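Local coordinates for uncharacterized protein (Leptotrichia buccalis, PDB 3T8K) that is of unknown function but folds as a row of ankyrin-type alpha-hairpin repeats and assembles with a second copy of itself, at residues T93-L96 with C97-F100; Y114-V117 with V118-I122; E131-P134 with L135-I139; W153-A157 with L158-K162. One frame throughout, in Å; residues are numbered along the deposited sequence.

Contact 1 of 4, residues T93-L96 with C97-F100; sequences TTEL and CKIF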
loop_
_atom_site.group_PDB
_atom_site.type_symbol
_atom_site.label_atom_id
_atom_site.label_comp_id
_atom_site.label_asym_id
_atom_site.label_seq_id
_atom_site.Cartn_x
_atom_site.Cartn_y
_atom_site.Cartn_z
ATOM N N THR A 93 0.638 -5.800 14.804
ATOM C CA THR A 93 -0.306 -4.755 14.452
ATOM C C THR A 93 -1.256 -4.472 15.614
ATOM O O THR A 93 -1.594 -3.324 15.883
ATOM C CB THR A 93 -1.078 -5.156 13.187
ATOM O OG1 THR A 93 -0.160 -5.213 12.090
ATOM C CG2 THR A 93 -2.207 -4.170 12.873
ATOM N N THR A 94 -1.688 -5.525 16.299
ATOM C CA THR A 94 -2.573 -5.362 17.440
ATOM C C THR A 94 -1.881 -4.581 18.548
ATOM O O THR A 94 -2.439 -3.626 19.085
ATOM C CB THR A 94 -3.024 -6.717 17.979
ATOM O OG1 THR A 94 -3.704 -7.424 16.935
ATOM C CG2 THR A 94 -3.969 -6.536 19.160
ATOM N N GLU A 95 -0.666 -5.009 18.881
ATOM C CA GLU A 95 0.160 -4.347 19.889
ATOM C C GLU A 95 0.348 -2.859 19.593
ATOM O O GLU A 95 0.197 -2.014 20.482
ATOM C CB GLU A 95 1.521 -5.040 19.983
ATOM C CG GLU A 95 1.830 -5.609 21.353
ATOM C CD GLU A 95 1.907 -4.538 22.420
ATOM O OE1 GLU A 95 2.826 -3.697 22.348
ATOM O OE2 GLU A 95 1.046 -4.533 23.324
ATOM N N LEU A 96 0.688 -2.537 18.347
ATOM C CA LEU A 96 0.870 -1.146 17.946
ATOM C C LEU A 96 -0.443 -0.355 18.043
ATOM O O LEU A 96 -0.446 0.800 18.484
ATOM C CB LEU A 96 1.459 -1.049 16.532
ATOM C CG LEU A 96 2.923 -1.474 16.382
ATOM C CD1 LEU A 96 3.357 -1.472 14.913
ATOM C CD2 LEU A 96 3.814 -0.561 17.194
ATOM N N CYS A 97 -1.551 -0.963 17.626
ATOM C CA CYS A 97 -2.855 -0.315 17.791
ATOM C C CYS A 97 -3.137 -0.018 19.265
ATOM O O CYS A 97 -3.551 1.084 19.613
ATOM C CB CYS A 97 -3.990 -1.155 17.188
ATOM S SG CYS A 97 -5.665 -0.417 17.352
ATOM N N LYS A 98 -2.917 -1.002 20.135
ATOM C CA LYS A 98 -3.119 -0.795 21.563
ATOM C C LYS A 98 -2.313 0.400 22.080
ATOM O O LYS A 98 -2.813 1.224 22.845
ATOM C CB LYS A 98 -2.729 -2.052 22.347
ATOM C CG LYS A 98 -2.819 -1.910 23.855
ATOM C CD LYS A 98 -2.738 -3.279 24.529
ATOM C CE LYS A 98 -1.380 -3.532 25.141
ATOM N NZ LYS A 98 -1.324 -3.082 26.566
ATOM N N ILE A 99 -1.054 0.476 21.675
ATOM C CA ILE A 99 -0.174 1.533 22.158
ATOM C C ILE A 99 -0.596 2.897 21.620
ATOM O O ILE A 99 -0.580 3.892 22.347
ATOM C CB ILE A 99 1.288 1.240 21.791
ATOM C CG1 ILE A 99 1.782 0.023 22.579
ATOM C CG2 ILE A 99 2.170 2.446 22.074
ATOM C CD1 ILE A 99 3.114 -0.484 22.093
ATOM N N PHE A 100 -0.976 2.948 20.346
ATOM C CA PHE A 100 -1.434 4.205 19.763
ATOM C C PHE A 100 -2.662 4.723 20.508
ATOM O O PHE A 100 -2.781 5.922 20.759
ATOM C CB PHE A 100 -1.766 4.058 18.279
ATOM C CG PHE A 100 -0.572 3.844 17.398
ATOM C CD1 PHE A 100 0.712 4.005 17.883
ATOM C CD2 PHE A 100 -0.740 3.495 16.070
ATOM C CE1 PHE A 100 1.816 3.814 17.057
ATOM C CE2 PHE A 100 0.361 3.304 15.240
ATOM C CZ PHE A 100 1.634 3.454 15.737
#
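The carbonyl oxygen of L96 lies over one face of the F100 phenyl ring, displaced toward the rim where the ring joins its chain; L96 O and F100 CG are 3.2 Å apart. The ring is laid there by F100 chi1 (-70°), which sets CG anti to the carbonyl carbon and turns it back along the helix, above the same oxygen that accepts the F100 N-H (F100 N to L96 O 2.9 Å). Both oxygens of the other flat group, the E95 carboxylate, only touch carbons: OE1 of E95 meets I99 CD1 (3.2 Å), and OE2 of E95 lies against CE of K98 at the same distance. E95 does not grip the ammonium: E95 OE2 and K98 NZ are 4.3 Å apart, and the salt bridge of K98 goes to E102, one turn on. E95 reaches both neighbours through a bend at chi2 (-63°). Below the side chains run regular i to i+4 helical bonds, such as K98 N to T94 O (2.9 Å). Within helix 90-102, L96, I99 and F100 pack on helix 51-63, T93, L96 and C97 on helix 79-85, and T94, C97 and K98 on helix 129-140.

Contact 2 of 4, residues Y114-V117 with V118-I122; sequences YKIV and VFKNI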
loop_
_atom_site.group_PDB
_atom_site.type_symbol
_atom_site.label_atom_id
_atom_site.label_comp_id
_atom_site.label_asym_id
_atom_site.label_seq_id
_atom_site.Cartn_x
_atom_site.Cartn_y
_atom_site.Cartn_z
ATOM N N TYR A 114 -11.169 8.991 0.787
ATOM C CA TYR A 114 -12.166 8.010 0.368
ATOM C C TYR A 114 -13.350 7.962 1.335
ATOM O O TYR A 114 -14.292 7.201 1.135
ATOM C CB TYR A 114 -11.526 6.625 0.256
ATOM C CG TYR A 114 -10.649 6.428 -0.965
ATOM C CD1 TYR A 114 -10.803 7.217 -2.099
ATOM C CD2 TYR A 114 -9.664 5.448 -0.980
ATOM C CE1 TYR A 114 -10.010 7.021 -3.228
ATOM C CE2 TYR A 114 -8.864 5.250 -2.098
ATOM C CZ TYR A 114 -9.042 6.032 -3.215
ATOM O OH TYR A 114 -8.245 5.822 -4.316
ATOM N N LYS A 115 -13.290 8.787 2.380
ATOM C CA LYS A 115 -14.304 8.823 3.432
ATOM C C LYS A 115 -14.621 7.446 4.019
ATOM O O LYS A 115 -15.793 7.063 4.135
ATOM C CB LYS A 115 -15.586 9.514 2.950
ATOM C CG LYS A 115 -16.000 10.682 3.835
ATOM C CD LYS A 115 -17.503 10.902 3.840
ATOM C CE LYS A 115 -18.018 11.385 2.495
ATOM N NZ LYS A 115 -19.487 11.648 2.542
ATOM N N ILE A 116 -13.574 6.718 4.409
ATOM C CA ILE A 116 -13.715 5.366 4.944
ATOM C C ILE A 116 -13.198 5.268 6.371
ATOM O O ILE A 116 -12.313 6.027 6.771
ATOM C CB ILE A 116 -12.932 4.335 4.090
ATOM C CG1 ILE A 116 -11.445 4.681 4.032
ATOM C CG2 ILE A 116 -13.522 4.237 2.678
ATOM C CD1 ILE A 116 -10.628 3.650 3.285
ATOM N N VAL A 117 -13.736 4.332 7.149
ATOM C CA VAL A 117 -13.148 4.087 8.470
ATOM C C VAL A 117 -11.676 3.722 8.296
ATOM O O VAL A 117 -11.282 3.114 7.294
ATOM C CB VAL A 117 -13.886 3.013 9.276
ATOM C CG1 VAL A 117 -15.290 3.505 9.644
ATOM C CG2 VAL A 117 -13.954 1.696 8.494
ATOM N N VAL A 118 -10.854 4.119 9.261
ATOM C CA VAL A 118 -9.407 4.044 9.057
ATOM C C VAL A 118 -8.913 2.602 9.120
ATOM O O VAL A 118 -7.840 2.284 8.595
ATOM C CB VAL A 118 -8.653 4.937 10.068
ATOM C CG1 VAL A 118 -8.673 4.307 11.453
ATOM C CG2 VAL A 118 -7.233 5.201 9.594
ATOM N N PHE A 119 -9.719 1.738 9.739
ATOM C CA PHE A 119 -9.405 0.315 9.885
ATOM C C PHE A 119 -10.063 -0.561 8.822
ATOM O O PHE A 119 -10.087 -1.782 8.948
ATOM C CB PHE A 119 -9.809 -0.198 11.277
ATOM C CG PHE A 119 -11.152 0.281 11.727
ATOM C CD1 PHE A 119 -12.300 -0.436 11.429
ATOM C CD2 PHE A 119 -11.269 1.470 12.432
ATOM C CE1 PHE A 119 -13.540 0.022 11.837
ATOM C CE2 PHE A 119 -12.498 1.935 12.838
ATOM C CZ PHE A 119 -13.639 1.208 12.541
ATOM N N LYS A 120 -10.570 0.045 7.756
ATOM C CA LYS A 120 -11.335 -0.742 6.782
ATOM C C LYS A 120 -10.559 -1.951 6.252
ATOM O O LYS A 120 -11.141 -3.013 6.007
ATOM C CB LYS A 120 -11.804 0.123 5.622
ATOM C CG LYS A 120 -12.462 -0.681 4.514
ATOM C CD LYS A 120 -13.272 0.217 3.587
ATOM C CE LYS A 120 -13.910 -0.586 2.473
ATOM N NZ LYS A 120 -14.936 0.210 1.750
ATOM N N ASN A 121 -9.251 -1.800 6.071
ATOM C CA ASN A 121 -8.459 -2.886 5.488
ATOM C C ASN A 121 -8.402 -4.143 6.360
ATOM O O ASN A 121 -8.142 -5.236 5.857
ATOM C CB ASN A 121 -7.034 -2.418 5.164
ATOM C CG ASN A 121 -6.305 -3.365 4.214
ATOM O OD1 ASN A 121 -6.860 -3.808 3.205
ATOM N ND2 ASN A 121 -5.054 -3.676 4.536
ATOM N N ILE A 122 -8.640 -4.016 7.664
ATOM C CA ILE A 122 -8.486 -5.201 8.511
ATOM C C ILE A 122 -9.493 -6.267 8.121
ATOM O O ILE A 122 -9.293 -7.457 8.376
ATOM C CB ILE A 122 -8.561 -4.883 10.020
ATOM C CG1 ILE A 122 -10.001 -4.594 10.459
ATOM C CG2 ILE A 122 -7.608 -3.742 10.366
ATOM C CD1 ILE A 122 -10.144 -4.407 11.954
#
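V117 and K120 close a type I beta turn, joined by the bond from K120 N to V117 O (3.2 Å). The K120 side chain then runs back over the loop that precedes the turn. Its CB packs on V117 CG2 (3.9 Å) beside the V117 carbonyl. With CG anti to the backbone N (chi1 173°) and every later torsion extended, the chain is straight enough to carry CD of K120 across I116 at about a right angle, CD meeting I116 CG2 at 4.1 Å. The ammonium end is used outside the turn, in a cation-pi contact with F160 and a long, weak ion pair with D151. Inside the turn, V117 sits on the face of the F119 ring: V117 CB is 3.9 Å from the ring centroid and 19° off its normal, a CH-pi contact that comes nearest at F119 CZ (3.7 Å). The five touching residues are buried. V118 packs on helix 79-85, F119 and I122 on helix 129-140, while I116 and K120 press on F126 of the second subunit.

Contact 3 of 4, residues E131-P134 with L135-I139; sequences EMIP and LYKLI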
loop_
_atom_site.group_PDB
_atom_site.type_symbol
_atom_site.label_atom_id
_atom_site.label_comp_id
_atom_site.label_asym_id
_atom_site.label_seq_id
_atom_site.Cartn_x
_atom_site.Cartn_y
_atom_site.Cartn_z
ATOM N N GLU A 131 -8.071 -14.941 15.612
ATOM C CA GLU A 131 -6.853 -14.157 15.807
ATOM C C GLU A 131 -7.119 -12.653 15.826
ATOM O O GLU A 131 -6.329 -11.888 16.387
ATOM C CB GLU A 131 -5.819 -14.503 14.737
ATOM C CG GLU A 131 -5.240 -15.901 14.868
ATOM C CD GLU A 131 -4.344 -16.274 13.702
ATOM O OE1 GLU A 131 -3.403 -15.508 13.396
ATOM O OE2 GLU A 131 -4.586 -17.337 13.089
HETATM N N MSE A 132 -8.230 -12.234 15.223
HETATM C CA MSE A 132 -8.553 -10.807 15.105
HETATM C C MSE A 132 -9.244 -10.267 16.360
HETATM O O MSE A 132 -9.388 -9.064 16.527
HETATM C CB MSE A 132 -9.472 -10.556 13.894
HETATM C CG MSE A 132 -8.908 -10.971 12.536
HETATM SE SE MSE A 132 -7.364 -9.895 12.088
HETATM C CE MSE A 132 -8.255 -8.172 11.999
ATOM N N ILE A 133 -9.703 -11.155 17.231
ATOM C CA ILE A 133 -10.517 -10.727 18.367
ATOM C C ILE A 133 -9.866 -9.667 19.269
ATOM O O ILE A 133 -10.505 -8.673 19.602
ATOM C CB ILE A 133 -11.038 -11.924 19.194
ATOM C CG1 ILE A 133 -12.092 -12.683 18.391
ATOM C CG2 ILE A 133 -11.630 -11.448 20.511
ATOM C CD1 ILE A 133 -12.606 -13.909 19.081
ATOM N N PRO A 134 -8.597 -9.864 19.658
ATOM C CA PRO A 134 -7.977 -8.816 20.476
ATOM C C PRO A 134 -8.028 -7.454 19.785
ATOM O O PRO A 134 -8.396 -6.465 20.422
ATOM C CB PRO A 134 -6.533 -9.302 20.627
ATOM C CG PRO A 134 -6.637 -10.793 20.502
ATOM C CD PRO A 134 -7.694 -11.009 19.450
ATOM N N LEU A 135 -7.679 -7.406 18.499
ATOM C CA LEU A 135 -7.745 -6.159 17.745
ATOM C C LEU A 135 -9.177 -5.628 17.656
ATOM O O LEU A 135 -9.409 -4.438 17.837
ATOM C CB LEU A 135 -7.117 -6.318 16.349
ATOM C CG LEU A 135 -7.205 -5.112 15.417
ATOM C CD1 LEU A 135 -6.525 -3.902 16.062
ATOM C CD2 LEU A 135 -6.575 -5.411 14.046
ATOM N N TYR A 136 -10.141 -6.512 17.388
ATOM C CA TYR A 136 -11.549 -6.123 17.330
ATOM C C TYR A 136 -11.993 -5.473 18.648
ATOM O O TYR A 136 -12.704 -4.465 18.656
ATOM C CB TYR A 136 -12.434 -7.344 17.057
ATOM C CG TYR A 136 -12.436 -7.884 15.640
ATOM C CD1 TYR A 136 -11.986 -7.127 14.564
ATOM C CD2 TYR A 136 -12.922 -9.161 15.378
ATOM C CE1 TYR A 136 -12.009 -7.636 13.270
ATOM C CE2 TYR A 136 -12.947 -9.674 14.096
ATOM C CZ TYR A 136 -12.497 -8.913 13.048
ATOM O OH TYR A 136 -12.528 -9.440 11.780
ATOM N N LYS A 137 -11.573 -6.061 19.762
ATOM C CA LYS A 137 -11.918 -5.543 21.082
ATOM C C LYS A 137 -11.365 -4.143 21.308
ATOM O O LYS A 137 -12.048 -3.286 21.870
ATOM C CB LYS A 137 -11.432 -6.490 22.179
ATOM C CG LYS A 137 -12.231 -7.790 22.249
ATOM C CD LYS A 137 -11.766 -8.647 23.416
ATOM C CE LYS A 137 -12.593 -9.907 23.564
ATOM N NZ LYS A 137 -12.121 -10.692 24.737
ATOM N N LEU A 138 -10.124 -3.924 20.878
ATOM C CA LEU A 138 -9.493 -2.616 21.005
ATOM C C LEU A 138 -10.323 -1.583 20.262
ATOM O O LEU A 138 -10.681 -0.538 20.805
ATOM C CB LEU A 138 -8.070 -2.641 20.433
ATOM C CG LEU A 138 -6.989 -3.327 21.265
ATOM C CD1 LEU A 138 -5.686 -3.424 20.473
ATOM C CD2 LEU A 138 -6.774 -2.574 22.578
ATOM N N ILE A 139 -10.633 -1.885 19.007
ATOM C CA ILE A 139 -11.362 -0.949 18.170
ATOM C C ILE A 139 -12.773 -0.650 18.682
ATOM O O ILE A 139 -13.149 0.512 18.827
ATOM C CB ILE A 139 -11.402 -1.427 16.709
ATOM C CG1 ILE A 139 -9.973 -1.503 16.150
ATOM C CG2 ILE A 139 -12.257 -0.497 15.869
ATOM C CD1 ILE A 139 -9.897 -2.070 14.745
HETATM O O HOH W 1 -5.823 -9.454 17.131
#
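M132, a selenomethionine here, lies across the Y136 ring one helical turn on. Its CB sits over the face, 3.7 Å from the ring centroid and 20° off the normal, in a CH-pi contact. Y136 chi1 (-75°) swings the ring back along the helix to receive it, and the ring also passes above M132 O, which accepts the Y136 N-H. Beyond CB the M132 chain bends at both chi2 and chi3, curling until its CE touches L135 CD2 at 3.8 Å, the two side chains lying alongside and pointing the same way. The Y136 hydroxyl is tied to E129, so the ring is held at its far end as well; an alanine here would probably leave one side of M132 uncovered and the E129 carboxylate without its tyrosine partner. On the outer side K137 is fully extended beyond CG, its CE resting on I133 CG2 (3.6 Å) while its ammonium leads away. P134 has no N-H to give, and the turn before it opens: L135 N stands 5.1 Å from E131 O. A water fills the break, donating to E131 O (2.6 Å) and accepting from L135 N (3.1 Å). Regular bonding resumes with Y136 N to M132 O (2.8 Å). A missing proline donor, a bend and an inserted water together mark a proline-kinked helix, here in an alpha-hairpin repeat fold.

Contact 4 of 4, residues W153-A157 with L158-K162; sequences WGLTA and LEFVK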
loop_
_atom_site.group_PDB
_atom_site.type_symbol
_atom_site.label_atom_id
_atom_site.label_comp_id
_atom_site.label_asym_id
_atom_site.label_seq_id
_atom_site.Cartn_x
_atom_site.Cartn_y
_atom_site.Cartn_z
ATOM N N TRP A 153 -18.352 6.578 -2.233
ATOM C CA TRP A 153 -19.191 5.921 -3.243
ATOM C C TRP A 153 -20.531 5.409 -2.730
ATOM O O TRP A 153 -21.222 4.672 -3.434
ATOM C CB TRP A 153 -18.426 4.796 -3.952
ATOM C CG TRP A 153 -17.160 5.267 -4.574
ATOM C CD1 TRP A 153 -17.006 5.811 -5.815
ATOM C CD2 TRP A 153 -15.863 5.258 -3.974
ATOM N NE1 TRP A 153 -15.688 6.140 -6.024
ATOM C CE2 TRP A 153 -14.966 5.811 -4.909
ATOM C CE3 TRP A 153 -15.370 4.836 -2.737
ATOM C CZ2 TRP A 153 -13.610 5.944 -4.646
ATOM C CZ3 TRP A 153 -14.024 4.974 -2.477
ATOM C CH2 TRP A 153 -13.159 5.522 -3.425
ATOM N N GLY A 154 -20.891 5.791 -1.509
ATOM C CA GLY A 154 -22.205 5.477 -0.974
ATOM C C GLY A 154 -22.282 4.227 -0.117
ATOM O O GLY A 154 -23.366 3.745 0.194
ATOM N N LEU A 155 -21.128 3.706 0.275
ATOM C CA LEU A 155 -21.065 2.480 1.057
ATOM C C LEU A 155 -20.615 2.789 2.483
ATOM O O LEU A 155 -19.603 3.461 2.683
ATOM C CB LEU A 155 -20.076 1.510 0.402
ATOM C CG LEU A 155 -19.999 0.075 0.925
ATOM C CD1 LEU A 155 -21.207 -0.721 0.446
ATOM C CD2 LEU A 155 -18.705 -0.581 0.479
ATOM N N THR A 156 -21.357 2.305 3.475
ATOM C CA THR A 156 -20.932 2.467 4.870
ATOM C C THR A 156 -19.998 1.336 5.283
ATOM O O THR A 156 -19.873 0.329 4.581
ATOM C CB THR A 156 -22.139 2.474 5.855
ATOM O OG1 THR A 156 -22.789 1.197 5.841
ATOM C CG2 THR A 156 -23.141 3.554 5.488
ATOM N N ALA A 157 -19.356 1.484 6.438
ATOM C CA ALA A 157 -18.487 0.434 6.940
ATOM C C ALA A 157 -19.294 -0.832 7.223
ATOM O O ALA A 157 -18.841 -1.942 6.944
ATOM C CB ALA A 157 -17.743 0.901 8.196
ATOM N N LEU A 158 -20.491 -0.670 7.782
ATOM C CA LEU A 158 -21.326 -1.827 8.073
ATOM C C LEU A 158 -21.640 -2.578 6.777
ATOM O O LEU A 158 -21.487 -3.796 6.696
ATOM C CB LEU A 158 -22.620 -1.411 8.786
ATOM C CG LEU A 158 -23.601 -2.558 9.078
ATOM C CD1 LEU A 158 -23.026 -3.538 10.093
ATOM C CD2 LEU A 158 -24.955 -2.042 9.550
ATOM N N GLU A 159 -22.061 -1.837 5.758
ATOM C CA GLU A 159 -22.397 -2.442 4.475
ATOM C C GLU A 159 -21.238 -3.257 3.886
ATOM O O GLU A 159 -21.458 -4.330 3.319
ATOM C CB GLU A 159 -22.910 -1.370 3.504
ATOM C CG GLU A 159 -24.321 -0.883 3.860
ATOM C CD GLU A 159 -24.672 0.497 3.300
ATOM O OE1 GLU A 159 -25.800 0.966 3.577
ATOM O OE2 GLU A 159 -23.836 1.113 2.595
ATOM N N PHE A 160 -20.013 -2.755 4.042
ATOM C CA PHE A 160 -18.808 -3.436 3.560
ATOM C C PHE A 160 -18.558 -4.747 4.292
ATOM O O PHE A 160 -18.263 -5.772 3.679
ATOM C CB PHE A 160 -17.576 -2.524 3.717
ATOM C CG PHE A 160 -16.271 -3.164 3.301
ATOM C CD1 PHE A 160 -16.016 -3.473 1.971
ATOM C CD2 PHE A 160 -15.275 -3.416 4.242
ATOM C CE1 PHE A 160 -14.805 -4.049 1.588
ATOM C CE2 PHE A 160 -14.067 -3.987 3.874
ATOM C CZ PHE A 160 -13.819 -4.302 2.544
ATOM N N VAL A 161 -18.648 -4.703 5.614
ATOM C CA VAL A 161 -18.371 -5.880 6.420
ATOM C C VAL A 161 -19.413 -6.967 6.160
ATOM O O VAL A 161 -19.090 -8.156 6.138
ATOM C CB VAL A 161 -18.289 -5.519 7.920
ATOM C CG1 VAL A 161 -18.168 -6.772 8.774
ATOM C CG2 VAL A 161 -17.104 -4.573 8.162
ATOM N N LYS A 162 -20.657 -6.553 5.938
ATOM C CA LYS A 162 -21.725 -7.497 5.588
ATOM C C LYS A 162 -21.355 -8.384 4.392
ATOM O O LYS A 162 -21.788 -9.532 4.303
ATOM C CB LYS A 162 -23.033 -6.749 5.307
ATOM C CG LYS A 162 -23.931 -6.573 6.521
ATOM C CD LYS A 162 -25.117 -5.662 6.221
ATOM C CE LYS A 162 -24.683 -4.203 6.151
ATOM N NZ LYS A 162 -25.825 -3.264 5.950
#
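T156 and E159 grip each other at the start of helix 157-162. T156 OG1 accepts from E159 N (3.1 Å), and E159 OE2 in return takes the N-H of T156 at 2.9 Å in a nearly straight bond (N-H...acceptor 170°), approached from above the carboxylate plane. T156 chi1 (65°) holds OG1 between the backbone N and the carbonyl carbon, facing the first turn; E159 CG lies beside the backbone N, so the otherwise extended chain runs back past that hydroxyl. This reciprocal pair is a capping box with T156 as N-cap, and the run G154 to E159 (GLTALE) resembles the ankyrin G-x-T-P-L-H signature, with alanine in the proline's place and E159 in the histidine's. The carboxylate would also be favoured by the positive end of the helix dipole. An alanine in place of E159 would probably leave T156 N without its acceptor and the loop before the helix less firmly fixed. L155 completes the close side, its two methyls straddling the helix start: CD1 on E159 CB (3.6 Å), CD2 on F160 CB (3.9 Å). L158 and V161 turn inward to helix 167-180. The loose side begins at G154, exposed and in a left-handed conformation, with its carbonyl O 3.6 Å from E159 OE2.

The four contacts follow one another along the chain and form two touching pairs plus a bridge. Contacts 1 and 3, with centres about 10 Å apart, meet where the consecutive helices 90-102 and 129-140 pack: C97 SG lies 3.8 Å from L135 CD1. Contacts 2 and 4, also about 10 Å between centres, touch at V117 CG1 and A157 CB (3.9 Å) and where Y114 meets W153; both reach the second subunit, and F160 packs on C164 of the second subunit, a cysteine seen in an interchain disulfide. Contact 2 joins the pairs through I122 CD1 on I139 CD1 (3.6 Å). Contacts 1 and 4 do not touch, their centres about 25 Å apart. With the function unknown, none of the contacts can be tied to an active site.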